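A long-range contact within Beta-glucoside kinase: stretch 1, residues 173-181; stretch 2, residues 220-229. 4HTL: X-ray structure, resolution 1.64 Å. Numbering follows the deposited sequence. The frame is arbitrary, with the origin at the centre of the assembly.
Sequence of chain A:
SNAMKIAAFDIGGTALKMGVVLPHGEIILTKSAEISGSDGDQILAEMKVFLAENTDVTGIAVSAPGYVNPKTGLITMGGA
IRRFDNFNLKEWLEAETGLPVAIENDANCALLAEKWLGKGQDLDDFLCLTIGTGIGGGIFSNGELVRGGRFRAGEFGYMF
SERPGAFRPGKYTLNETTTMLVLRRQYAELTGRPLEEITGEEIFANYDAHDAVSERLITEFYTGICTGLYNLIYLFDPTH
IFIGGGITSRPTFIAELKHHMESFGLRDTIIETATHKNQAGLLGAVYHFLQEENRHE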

ATOM      1  N   THR A 173      -2.134  15.782   4.624  1.00 16.25           N
ATOM      2  CA  THR A 173      -2.048  14.353   4.973  1.00 14.28           C
ATOM      3  C   THR A 173      -2.792  14.037   6.259  1.00 15.66           C
ATOM      4  O   THR A 173      -3.022  14.917   7.099  1.00 15.77           O
ATOM      5  CB  THR A 173      -0.594  13.856   5.063  1.00 15.09           C
ATOM      6  OG1 THR A 173       0.042  14.394   6.237  1.00 16.39           O
ATOM      7  CG2 THR A 173       0.168  14.180   3.819  1.00 15.68           C
ATOM      8  N   LEU A 174      -3.176  12.772   6.412  1.00 15.01           N
ATOM      9  CA  LEU A 174      -3.930  12.293   7.607  1.00 15.81           C
ATOM     10  C   LEU A 174      -3.254  12.726   8.898  1.00 16.09           C
ATOM     11  O   LEU A 174      -3.947  13.139   9.840  1.00 15.97           O
ATOM     12  CB  LEU A 174      -4.103  10.784   7.591  1.00 14.89           C
ATOM     13  CG  LEU A 174      -5.027  10.201   6.496  1.00 15.62           C
ATOM     14  CD1 LEU A 174      -4.875   8.674   6.396  1.00 18.37           C
ATOM     15  CD2 LEU A 174      -6.509  10.625   6.703  1.00 17.31           C
ATOM     16  N   ASN A 175      -1.913  12.671   8.938  1.00 14.46           N
ATOM     17  CA  ASN A 175      -1.160  13.100  10.140  1.00 14.75           C
ATOM     18  C   ASN A 175      -1.550  14.477  10.631  1.00 15.30           C
ATOM     19  O   ASN A 175      -1.433  14.754  11.839  1.00 19.19           O
ATOM     20  CB  ASN A 175       0.336  13.095   9.870  1.00 17.42           C
ATOM     21  CG  ASN A 175       0.972  11.720  10.046  1.00 14.97           C
ATOM     22  OD1 ASN A 175       0.560  10.962  10.912  1.00 20.66           O
ATOM     23  ND2 ASN A 175       2.037  11.425   9.283  1.00 18.40           N
ATOM     24  N   GLU A 176      -1.827  15.364   9.686  1.00 16.45           N
ATOM     25  CA  GLU A 176      -2.179  16.730   9.986  1.00 19.00           C
ATOM     26  C   GLU A 176      -3.624  17.143   9.799  1.00 18.23           C
ATOM     27  O   GLU A 176      -3.969  18.304  10.083  1.00 21.02           O
ATOM     28  CB  GLU A 176      -1.214  17.694   9.255  1.00 19.98           C
ATOM     29  CG  GLU A 176       0.237  17.343   9.545  1.00 22.81           C
ATOM     30  CD  GLU A 176       1.269  18.356   9.055  1.00 21.19           C
ATOM     31  OE1 GLU A 176       0.988  19.566   9.132  1.00 22.93           O
ATOM     32  OE2 GLU A 176       2.383  17.909   8.631  1.00 22.55           O
ATOM     33  N   THR A 177      -4.484  16.237   9.321  1.00 16.55           N
ATOM     34  CA  THR A 177      -5.915  16.545   9.136  1.00 16.64           C
ATOM     35  C   THR A 177      -6.860  15.678   9.938  1.00 15.33           C
ATOM     36  O   THR A 177      -8.019  16.050  10.113  1.00 17.37           O
ATOM     37  CB  THR A 177      -6.328  16.334   7.643  1.00 18.26           C
ATOM     38  OG1 THR A 177      -6.209  14.961   7.268  1.00 18.29           O
ATOM     39  CG2 THR A 177      -5.430  17.194   6.727  1.00 17.71           C
ATOM     40  N   THR A 178      -6.402  14.487  10.334  1.00 16.20           N
ATOM     41  CA  THR A 178      -7.283  13.436  10.804  1.00 17.12           C
ATOM     42  C   THR A 178      -6.724  12.676  12.023  1.00 17.94           C
ATOM     43  O   THR A 178      -6.313  11.513  11.920  1.00 17.89           O
ATOM     44  CB  THR A 178      -7.641  12.499   9.647  1.00 15.46           C
ATOM     45  OG1 THR A 178      -8.000  13.276   8.487  1.00 17.34           O
ATOM     46  CG2 THR A 178      -8.725  11.502   9.990  1.00 17.10           C
ATOM     47  N   THR A 179      -6.666  13.361  13.170  1.00 18.84           N
ATOM     48  CA  THR A 179      -6.120  12.783  14.404  1.00 20.60           C
ATOM     49  C   THR A 179      -6.892  13.347  15.569  1.00 18.65           C
ATOM     50  O   THR A 179      -7.593  14.383  15.446  1.00 18.52           O
ATOM     51  CB  THR A 179      -4.609  13.097  14.623  1.00 19.27           C
ATOM     52  OG1 THR A 179      -4.433  14.474  14.946  1.00 20.39           O
ATOM     53  CG2 THR A 179      -3.754  12.758  13.344  1.00 20.06           C
HETATM   54  N   MSE A 180      -6.744  12.697  16.719  1.00 18.74           N
HETATM   55  CA  MSE A 180      -7.361  13.205  17.954  1.00 22.54           C
HETATM   56  C   MSE A 180      -6.816  14.610  18.335  1.00 22.42           C
HETATM   57  O   MSE A 180      -7.565  15.465  18.839  1.00 23.54           O
HETATM   58  CB  MSE A 180      -7.140  12.223  19.073  1.00 28.17           C
HETATM   59  CG  MSE A 180      -7.788  10.818  18.796  1.00 26.78           C
HETATM   60 SE   MSE A 180      -9.743  10.744  18.696  0.65 28.01          SE
HETATM   61  CE  MSE A 180     -10.028  10.804  20.605  1.00 31.96           C
ATOM     62  N   LEU A 181      -5.522  14.836  18.090  1.00 21.19           N
ATOM     63  CA  LEU A 181      -4.906  16.147  18.279  1.00 21.87           C
ATOM     64  C   LEU A 181      -5.516  17.214  17.373  1.00 20.72           C
ATOM     65  O   LEU A 181      -5.840  18.309  17.840  1.00 22.01           O
ATOM     66  CB  LEU A 181      -3.398  16.101  18.086  1.00 24.28           C
ATOM     67  CG  LEU A 181      -2.623  17.434  18.229  1.00 25.93           C
ATOM     68  CD1 LEU A 181      -2.888  18.169  19.567  1.00 26.73           C
ATOM     69  CD2 LEU A 181      -1.124  17.164  17.994  1.00 27.55           C
TER
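Stretch 2, residues 220-229: EFYTGICTGL

Stretch 2 is helical throughout, an interior portion of a longer helix, with i to i+4 backbone hydrogen bonds such as I225 N to F221 O (3.0 Å). It packs on the short helix 174–177 of stretch 1, on the turn that follows, and on the start of the next helix at M180. Stretch 2 runs against the sequence order of stretch 1: its early residue F221 meets T178 to M180, and the later G228 meets L174. The backbones come nearest at T178 and F221, whose CA atoms are 5.4 Å apart. No direct hydrogen bond joins the two stretches; the direct contacts are van der Waals and sulfur-aromatic, and one water bridges the stretches.

That water donates to E220 O (2.9 Å) and is hydrogen-bonded to T178 OG1 (2.7 Å), linking the helix backbone to a threonine hydroxyl. F221 follows, with chi1 near t. Its CA-to-CB bond points sideways, yet the ring end comes nearer to stretch 1. The ring edge meets the backbone of the turn, F221 CE1 lying 3.8 Å from T179 N, an amide left without a partner. Selenomethionine M180 approaches obliquely, its SE 4.0 Å from F221 CZ; a long side chain lets the selenium reach the aromatic ring.

G224 is where the lack of a side chain matters most: a CB here would point toward stretch 1 and lie 2.4 Å from T178 OG1, a clash. L174 CD2 lies 3.3 Å from G224 O, and T178 CG2 3.8 Å from G224 C. I225 adds an apolar flank, with its CG1 3.7 Å from T178 CG2. T227 donates from OG1 to T223 O (2.8 Å) in its own helix. One turn beyond G224, G228 again leaves room for leucine: L174 CD1 is 4.1 Å from G228 CA, and a CB would clash with that methyl at 2.9 Å.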

ATOM      1  N   GLU A 220     -16.145  15.244   9.792  1.00 16.43           N
ATOM      2  CA  GLU A 220     -14.954  15.441   8.953  1.00 15.60           C
ATOM      3  C   GLU A 220     -13.845  14.453   9.330  1.00 15.47           C
ATOM      4  O   GLU A 220     -13.159  13.955   8.464  1.00 15.56           O
ATOM      5  CB  GLU A 220     -14.456  16.870   9.002  1.00 16.25           C
ATOM      6  CG  GLU A 220     -15.481  17.841   8.439  1.00 18.30           C
ATOM      7  CD  GLU A 220     -15.582  17.803   6.926  1.00 24.89           C
ATOM      8  OE1 GLU A 220     -14.547  18.007   6.302  1.00 25.26           O
ATOM      9  OE2 GLU A 220     -16.671  17.593   6.367  1.00 29.54           O
ATOM     10  N   PHE A 221     -13.651  14.228  10.634  1.00 15.69           N
ATOM     11  CA  PHE A 221     -12.708  13.229  11.136  1.00 19.11           C
ATOM     12  C   PHE A 221     -13.021  11.856  10.540  1.00 17.30           C
ATOM     13  O   PHE A 221     -12.147  11.167   9.988  1.00 15.51           O
ATOM     14  CB  PHE A 221     -12.767  13.256  12.677  1.00 16.67           C
ATOM     15  CG  PHE A 221     -11.913  12.212  13.371  1.00 16.60           C
ATOM     16  CD1 PHE A 221     -10.524  12.276  13.362  1.00 20.05           C
ATOM     17  CD2 PHE A 221     -12.506  11.263  14.154  1.00 21.55           C
ATOM     18  CE1 PHE A 221      -9.762  11.359  14.047  1.00 20.94           C
ATOM     19  CE2 PHE A 221     -11.760  10.346  14.861  1.00 22.97           C
ATOM     20  CZ  PHE A 221     -10.374  10.391  14.812  1.00 20.30           C
ATOM     21  N   TYR A 222     -14.278  11.434  10.618  1.00 16.69           N
ATOM     22  CA  TYR A 222     -14.631  10.117  10.114  1.00 16.32           C
ATOM     23  C   TYR A 222     -14.470  10.035   8.600  1.00 13.34           C
ATOM     24  O   TYR A 222     -14.020   9.013   8.063  1.00 16.33           O
ATOM     25  CB  TYR A 222     -16.048   9.737  10.536  1.00 15.95           C
ATOM     26  CG  TYR A 222     -16.166   9.328  11.999  1.00 17.05           C
ATOM     27  CD1 TYR A 222     -15.192   8.567  12.612  1.00 27.89           C
ATOM     28  CD2 TYR A 222     -17.319   9.528  12.705  1.00 22.76           C
ATOM     29  CE1 TYR A 222     -15.289   8.157  13.923  1.00 36.81           C
ATOM     30  CE2 TYR A 222     -17.445   9.079  14.029  1.00 25.55           C
ATOM     31  CZ  TYR A 222     -16.433   8.422  14.629  1.00 29.70           C
ATOM     32  OH  TYR A 222     -16.609   8.005  15.928  1.00 38.29           O
ATOM     33  N   THR A 223     -14.740  11.127   7.911  1.00 13.93           N
ATOM     34  CA  THR A 223     -14.530  11.147   6.448  1.00 15.18           C
ATOM     35  C   THR A 223     -13.042  10.958   6.108  1.00 13.49           C
ATOM     36  O   THR A 223     -12.715  10.218   5.222  1.00 15.65           O
ATOM     37  CB  THR A 223     -15.077  12.443   5.806  1.00 14.68           C
ATOM     38  OG1 THR A 223     -16.514  12.467   5.940  1.00 19.54           O
ATOM     39  CG2 THR A 223     -14.658  12.578   4.285  1.00 16.78           C
ATOM     40  N   GLY A 224     -12.151  11.595   6.858  1.00 13.76           N
ATOM     41  CA  GLY A 224     -10.764  11.421   6.654  1.00 16.02           C
ATOM     42  C   GLY A 224     -10.342   9.993   6.908  1.00 13.29           C
ATOM     43  O   GLY A 224      -9.565   9.425   6.152  1.00 14.40           O
ATOM     44  N   ILE A 225     -10.841   9.392   7.994  1.00 13.99           N
ATOM     45  CA  ILE A 225     -10.515   7.985   8.267  1.00 13.95           C
ATOM     46  C   ILE A 225     -11.011   7.062   7.115  1.00 13.61           C
ATOM     47  O   ILE A 225     -10.265   6.188   6.636  1.00 15.30           O
ATOM     48  CB  ILE A 225     -11.067   7.484   9.595  1.00 13.73           C
ATOM     49  CG1 ILE A 225     -10.424   8.270  10.745  1.00 15.62           C
ATOM     50  CG2 ILE A 225     -10.771   5.976   9.782  1.00 15.55           C
ATOM     51  CD1 ILE A 225     -11.094   8.083  12.099  1.00 18.76           C
ATOM     52  N   CYS A 226     -12.243   7.307   6.664  1.00 15.17           N
ATOM     53  CA  CYS A 226     -12.807   6.549   5.554  1.00 15.97           C
ATOM     54  C   CYS A 226     -11.968   6.702   4.260  1.00 17.28           C
ATOM     55  O   CYS A 226     -11.860   5.750   3.507  1.00 15.68           O
ATOM     56  CB  CYS A 226     -14.247   6.953   5.290  1.00 17.97           C
ATOM     57  SG  CYS A 226     -15.387   6.352   6.555  1.00 18.62           S
ATOM     58  N   THR A 227     -11.409   7.908   4.027  1.00 16.39           N
ATOM     59  CA  THR A 227     -10.575   8.174   2.873  1.00 14.94           C
ATOM     60  C   THR A 227      -9.337   7.262   2.952  1.00 15.56           C
ATOM     61  O   THR A 227      -8.990   6.601   1.984  1.00 15.26           O
ATOM     62  CB  THR A 227     -10.206   9.661   2.795  1.00 14.92           C
ATOM     63  OG1 THR A 227     -11.426  10.427   2.732  1.00 17.21           O
ATOM     64  CG2 THR A 227      -9.293   9.984   1.608  1.00 15.80           C
ATOM     65  N   GLY A 228      -8.682   7.241   4.113  1.00 14.36           N
ATOM     66  CA  GLY A 228      -7.543   6.393   4.291  1.00 15.01           C
ATOM     67  C   GLY A 228      -7.880   4.917   4.224  1.00 14.41           C
ATOM     68  O   GLY A 228      -7.135   4.155   3.609  1.00 13.56           O
ATOM     69  N   LEU A 229      -8.980   4.504   4.836  1.00 15.75           N
ATOM     70  CA  LEU A 229      -9.383   3.077   4.808  1.00 16.04           C
ATOM     71  C   LEU A 229      -9.649   2.615   3.367  1.00 15.35           C
ATOM     72  O   LEU A 229      -9.198   1.554   2.970  1.00 14.50           O
ATOM     73  CB  LEU A 229     -10.604   2.819   5.644  1.00 15.81           C
ATOM     74  CG  LEU A 229     -10.485   2.782   7.182  1.00 17.88           C
ATOM     75  CD1 LEU A 229     -11.914   2.624   7.764  1.00 21.43           C
ATOM     76  CD2 LEU A 229      -9.500   1.692   7.668  1.00 17.76           C
TER
HETATM   77  O   HOH W   1     -10.320  14.624   8.111  1.00 20.25           O